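Local coordinates for hypothetical protein (Mesorhizobium loti, PDB 2O2X) that removes the phosphate at C-7 of D-glycero-beta-D-manno-heptose 1,7-bisphosphate, a magnesium-dependent step in making ADP-L-glycero-beta-D-manno-heptose, at residues 41-46 / 99-104; 77-82 / 92-97. One frame throughout, in Å; residues are numbered along the deposited sequence.

Interaction 1. Residues 41-46 / 99-104; sequences TINVDT and GRVLEL
Val101 reaches from helix 91-107 to Ile42 and Asn43, and its two methyls split the work. Start at CB, which points toward the loop without touching it; the contact is made one bond further out. CG1, set opposite the backbone N (chi1 169°), meets the branch methyl of the isoleucine, with Val101 CG1 and Ile42 CG2 3.8 Å apart. CG2 lies beside the backbone N and comes up to the asparagine amide instead, 3.8 Å from Val101 CG2 to Asn43 OD1. Both loop side chains cross the valine at about a right angle, and no hydrogen bond passes between the two segments.

The asparagine shows the valine a carbonyl oxygen whose polar business lies elsewhere: OD1 takes a weak hydrogen bond from Arg38 NE. On the other branch, ND2 donates to OD1 of Asp39, the likely proton donor and magnesium ligand. A second bond, 3.1 Å from Asn43 ND2 to Val44 O, is bent to 143°, with the donor well above the carbonyl plane. The valine methyl thus lies beside the amide oxygen while ND2 is held by Asp39.

Asp37 and Asp39 form the DxD motif of HAD phosphatases, and Thr41 follows it closely, so this loop continues straight from the catalytic turn after strand 34-36. Backbone bonds between Ile42 and Arg58 and between Val44 and Val56 pair it with the chain ahead of helix 62-71, while helix 91-107 packs on it through Val101, which also touches Ile55.

Interaction 2. Residues 77-82 / 92-97; sequences VVTNQS and SAFAAV
The outer part of Gln81, from CG through CD to OE1, lies along the CD1-CE1 bond of Phe94. Gln81 CD is 3.7 Å from Phe94 CD1, and Gln81 CG is equally close, 3.7 Å, to Phe94 CE1. Amide and ring planes are turned 53° from each other, an oblique meeting rather than a stack. A lighter touch comes from Thr79, whose CG2 is 4.1 Å from Phe94 CE1, the two side chains approaching from opposite directions.

Gln81 gets there by bending at chi2 (-75°), which folds its amide back toward the strand. NE2 then donates to the threonine hydroxyl, with Gln81 NE2 and Thr79 OG1 2.9 Å apart, nearly straight at 166° and with the oxygen lying in the amide plane. NE2 also donates to Asp39 OD2, so two bonds fix the rotation of the amide while the phenylalanine packs on it.

Strand 75-80 and helix 91-107 are the first two elements of a beta-alpha-beta crossover that returns through the parallel neighbour strand 114-118, part of the Rossmann-like HAD core. Thr79, at the C-terminal end of its strand, is the motif II threonine and probably steadies the phosphoryl group.

With a leucine in place of Gln81, Thr79 OG1 and Asp39 OD2 would probably both be left without this N-H donor, and the tie it makes between the two side chains would be lost.

Further out, Trp18 and Trp91 meet the Phe94 ring edge-to-face, and Val115 and Ala117 of strand 114-118 touch the same side chain; Phe89 packs on Gln81.

Overall arrangement
From the N terminus, the chain leaves strand 34-36, turns through the catalytic loop and enters 41-46, where interaction 1 opens. Helix 62-71 follows, then strand 75-80, whose end opens interaction 2. After the short helix 82-85 the chain enters helix 91-107 and closes interaction 2 first, at 92-97. About two turns further along the same helix, 99-104 closes interaction 1, so the shorter loop sits wholly within the longer one and the two do not cross. One helix thereby packs over the loop after strand 34-36 and over the C-terminal end of the adjacent parallel strand 75-80 with the residue that follows. The centres of the two interactions are about 10 Å apart, and they meet directly where Ile42 CD1 packs 3.8 Å from Val77 CG2.

Interaction 1. Residues 41-46 / 99-104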
loop_
_atom_site.group_PDB
_atom_site.type_symbol
_atom_site.label_atom_id
_atom_site.label_comp_id
_atom_site.label_asym_id
_atom_site.label_seq_id
_atom_site.Cartn_x
_atom_site.Cartn_y
_atom_site.Cartn_z
ATOM N N THR A 41 8.551 -0.954 -2.045
ATOM C CA THR A 41 8.202 -1.252 -0.663
ATOM C C THR A 41 8.065 -2.760 -0.496
ATOM O O THR A 41 8.892 -3.385 0.179
ATOM C CB THR A 41 6.934 -0.475 -0.226
ATOM O OG1 THR A 41 7.213 0.923 -0.259
ATOM C CG2 THR A 41 6.493 -0.827 1.182
ATOM N N ILE A 42 7.088 -3.373 -1.168
ATOM C CA ILE A 42 6.915 -4.801 -1.191
ATOM C C ILE A 42 7.802 -5.461 -2.215
ATOM O O ILE A 42 8.404 -6.495 -1.914
ATOM C CB ILE A 42 5.426 -5.147 -1.462
ATOM C CG1 ILE A 42 4.552 -4.615 -0.339
ATOM C CG2 ILE A 42 5.247 -6.668 -1.637
ATOM C CD1 ILE A 42 3.063 -4.755 -0.639
ATOM N N ASN A 43 7.865 -4.896 -3.404
ATOM C CA ASN A 43 8.747 -5.425 -4.444
ATOM C C ASN A 43 9.755 -4.385 -4.856
ATOM O O ASN A 43 9.598 -3.181 -4.600
ATOM C CB ASN A 43 7.953 -5.955 -5.657
ATOM C CG ASN A 43 7.114 -4.899 -6.335
ATOM O OD1 ASN A 43 5.969 -4.712 -5.970
ATOM N ND2 ASN A 43 7.675 -4.208 -7.321
ATOM N N VAL A 44 10.839 -4.843 -5.455
ATOM C CA VAL A 44 11.868 -3.954 -5.903
ATOM C C VAL A 44 11.305 -3.018 -6.975
ATOM O O VAL A 44 10.584 -3.451 -7.890
ATOM C CB VAL A 44 13.074 -4.748 -6.446
ATOM C CG1 VAL A 44 14.124 -3.802 -7.036
ATOM C CG2 VAL A 44 13.689 -5.600 -5.354
ATOM N N ASP A 45 11.629 -1.740 -6.878
ATOM C CA ASP A 45 11.051 -0.756 -7.781
ATOM C C ASP A 45 11.664 -0.907 -9.166
ATOM O O ASP A 45 12.805 -1.362 -9.320
ATOM C CB ASP A 45 11.313 0.654 -7.261
ATOM C CG ASP A 45 10.284 1.677 -7.756
ATOM O OD1 ASP A 45 9.364 1.343 -8.518
ATOM O OD2 ASP A 45 10.413 2.855 -7.373
ATOM N N THR A 46 10.901 -0.518 -10.164
ATOM C CA THR A 46 11.362 -0.543 -11.553
ATOM C C THR A 46 10.559 0.473 -12.342
ATOM O O THR A 46 9.439 0.807 -11.973
ATOM C CB THR A 46 11.237 -1.973 -12.180
ATOM O OG1 THR A 46 12.109 -2.096 -13.314
ATOM C CG2 THR A 46 9.840 -2.283 -12.602
ATOM N N GLY A 99 -0.541 -10.248 -9.379
ATOM C CA GLY A 99 -0.722 -11.643 -9.023
ATOM C C GLY A 99 0.574 -12.347 -8.678
ATOM O O GLY A 99 0.627 -13.125 -7.741
ATOM N N ARG A 100 1.619 -12.046 -9.434
ATOM C CA ARG A 100 2.939 -12.618 -9.165
ATOM C C ARG A 100 3.490 -12.150 -7.801
ATOM O O ARG A 100 4.056 -12.927 -7.032
ATOM C CB ARG A 100 3.929 -12.320 -10.318
ATOM C CG ARG A 100 5.328 -12.812 -10.085
ATOM C CD ARG A 100 5.378 -14.289 -9.891
ATOM N NE ARG A 100 6.745 -14.810 -9.875
ATOM C CZ ARG A 100 7.061 -16.052 -9.509
ATOM N NH1 ARG A 100 6.135 -16.904 -9.113
ATOM N NH2 ARG A 100 8.328 -16.430 -9.521
ATOM N N VAL A 101 3.280 -10.880 -7.472
ATOM C CA VAL A 101 3.710 -10.360 -6.167
ATOM C C VAL A 101 2.996 -11.141 -5.071
ATOM O O VAL A 101 3.631 -11.594 -4.124
ATOM C CB VAL A 101 3.450 -8.821 -6.044
ATOM C CG1 VAL A 101 3.641 -8.352 -4.628
ATOM C CG2 VAL A 101 4.378 -8.027 -6.991
ATOM N N LEU A 102 1.681 -11.303 -5.192
ATOM C CA LEU A 102 0.908 -12.036 -4.168
ATOM C C LEU A 102 1.329 -13.516 -4.079
ATOM O O LEU A 102 1.375 -14.084 -2.986
ATOM C CB LEU A 102 -0.606 -11.900 -4.384
ATOM C CG LEU A 102 -1.144 -10.458 -4.330
ATOM C CD1 LEU A 102 -2.656 -10.428 -4.278
ATOM C CD2 LEU A 102 -0.563 -9.611 -3.212
ATOM N N GLU A 103 1.656 -14.123 -5.216
ATOM C CA GLU A 103 2.180 -15.508 -5.214
ATOM C C GLU A 103 3.509 -15.637 -4.495
ATOM O O GLU A 103 3.709 -16.552 -3.682
ATOM C CB GLU A 103 2.291 -16.042 -6.647
ATOM C CG GLU A 103 2.918 -17.420 -6.751
ATOM C CD GLU A 103 2.237 -18.502 -5.896
ATOM O OE1 GLU A 103 1.045 -18.363 -5.525
ATOM O OE2 GLU A 103 2.918 -19.517 -5.610
ATOM N N LEU A 104 4.418 -14.707 -4.759
ATOM C CA LEU A 104 5.692 -14.719 -4.054
ATOM C C LEU A 104 5.513 -14.511 -2.551
ATOM O O LEU A 104 6.200 -15.130 -1.725
ATOM C CB LEU A 104 6.648 -13.687 -4.639
ATOM C CG LEU A 104 7.161 -14.005 -6.048
ATOM C CD1 LEU A 104 7.823 -12.794 -6.619
ATOM C CD2 LEU A 104 8.109 -15.182 -5.989
#

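Interaction 2. Residues 77-82 / 92-97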
loop_
_atom_site.group_PDB
_atom_site.type_symbol
_atom_site.label_atom_id
_atom_site.label_comp_id
_atom_site.label_asym_id
_atom_site.label_seq_id
_atom_site.Cartn_x
_atom_site.Cartn_y
_atom_site.Cartn_z
ATOM N N VAL A 77 -2.748 -2.808 0.205
ATOM C CA VAL A 77 -1.789 -2.301 -0.791
ATOM C C VAL A 77 -2.432 -1.120 -1.484
ATOM O O VAL A 77 -3.552 -1.238 -1.972
ATOM C CB VAL A 77 -1.404 -3.383 -1.798
ATOM C CG1 VAL A 77 -0.451 -2.801 -2.866
ATOM C CG2 VAL A 77 -0.744 -4.576 -1.081
ATOM N N VAL A 78 -1.745 0.008 -1.529
ATOM C CA VAL A 78 -2.256 1.234 -2.193
ATOM C C VAL A 78 -1.154 1.704 -3.141
ATOM O O VAL A 78 -0.067 2.097 -2.719
ATOM C CB VAL A 78 -2.683 2.358 -1.206
ATOM C CG1 VAL A 78 -3.961 1.976 -0.528
ATOM C CG2 VAL A 78 -1.586 2.660 -0.166
ATOM N N THR A 79 -1.403 1.607 -4.441
ATOM C CA THR A 79 -0.316 1.767 -5.430
ATOM C C THR A 79 -0.760 2.670 -6.573
ATOM O O THR A 79 -1.828 2.468 -7.146
ATOM C CB THR A 79 0.191 0.396 -5.967
ATOM O OG1 THR A 79 1.169 0.577 -6.994
ATOM C CG2 THR A 79 -0.905 -0.468 -6.529
ATOM N N ASN A 80 0.077 3.644 -6.925
ATOM C CA ASN A 80 -0.089 4.407 -8.150
ATOM C C ASN A 80 0.589 3.613 -9.276
ATOM O O ASN A 80 1.725 3.160 -9.165
ATOM C CB ASN A 80 0.600 5.774 -8.108
ATOM C CG ASN A 80 -0.063 6.816 -7.170
ATOM O OD1 ASN A 80 -1.190 6.651 -6.694
ATOM N ND2 ASN A 80 0.648 7.940 -6.948
ATOM N N GLN A 81 -0.133 3.441 -10.373
ATOM C CA GLN A 81 0.328 2.754 -11.565
ATOM C C GLN A 81 0.231 3.678 -12.770
ATOM O O GLN A 81 -0.531 3.422 -13.733
ATOM C CB GLN A 81 -0.487 1.465 -11.743
ATOM C CG GLN A 81 -0.254 0.436 -10.627
ATOM C CD GLN A 81 1.077 -0.264 -10.747
ATOM O OE1 GLN A 81 1.480 -0.679 -11.846
ATOM N NE2 GLN A 81 1.771 -0.424 -9.622
ATOM N N SER A 82 1.013 4.752 -12.748
ATOM C CA SER A 82 0.940 5.771 -13.802
ATOM C C SER A 82 1.335 5.245 -15.161
ATOM O O SER A 82 0.949 5.831 -16.169
ATOM C CB SER A 82 1.826 6.963 -13.461
ATOM O OG SER A 82 3.198 6.617 -13.564
ATOM N N SER A 92 -4.291 -5.435 -17.746
ATOM C CA SER A 92 -3.992 -6.867 -17.810
ATOM C C SER A 92 -2.579 -7.189 -17.326
ATOM O O SER A 92 -2.355 -8.167 -16.617
ATOM C CB SER A 92 -4.219 -7.392 -19.225
ATOM O OG SER A 92 -5.614 -7.416 -19.465
ATOM N N ALA A 93 -1.640 -6.330 -17.686
ATOM C CA ALA A 93 -0.283 -6.475 -17.183
ATOM C C ALA A 93 -0.242 -6.267 -15.664
ATOM O O ALA A 93 0.439 -7.011 -14.948
ATOM C CB ALA A 93 0.644 -5.531 -17.871
ATOM N N PHE A 94 -0.962 -5.254 -15.162
ATOM C CA PHE A 94 -1.045 -5.055 -13.720
ATOM C C PHE A 94 -1.570 -6.328 -13.052
ATOM O O PHE A 94 -1.069 -6.774 -12.019
ATOM C CB PHE A 94 -1.956 -3.872 -13.352
ATOM C CG PHE A 94 -2.167 -3.731 -11.869
ATOM C CD1 PHE A 94 -1.181 -3.158 -11.069
ATOM C CD2 PHE A 94 -3.288 -4.226 -11.247
ATOM C CE1 PHE A 94 -1.345 -3.037 -9.733
ATOM C CE2 PHE A 94 -3.451 -4.138 -9.900
ATOM C CZ PHE A 94 -2.488 -3.536 -9.131
ATOM N N ALA A 95 -2.612 -6.927 -13.622
ATOM C CA ALA A 95 -3.171 -8.129 -13.019
ATOM C C ALA A 95 -2.132 -9.254 -12.915
ATOM O O ALA A 95 -2.002 -9.913 -11.884
ATOM C CB ALA A 95 -4.410 -8.613 -13.817
ATOM N N ALA A 96 -1.386 -9.458 -13.990
ATOM C CA ALA A 96 -0.338 -10.482 -14.002
ATOM C C ALA A 96 0.805 -10.195 -13.012
ATOM O O ALA A 96 1.262 -11.077 -12.295
ATOM C CB ALA A 96 0.218 -10.623 -15.397
ATOM N N VAL A 97 1.268 -8.955 -13.008
ATOM C CA VAL A 97 2.368 -8.560 -12.137
ATOM C C VAL A 97 1.935 -8.601 -10.681
ATOM O O VAL A 97 2.662 -9.129 -9.813
ATOM C CB VAL A 97 2.881 -7.162 -12.524
ATOM C CG1 VAL A 97 3.823 -6.581 -11.454
ATOM C CG2 VAL A 97 3.571 -7.215 -13.856
#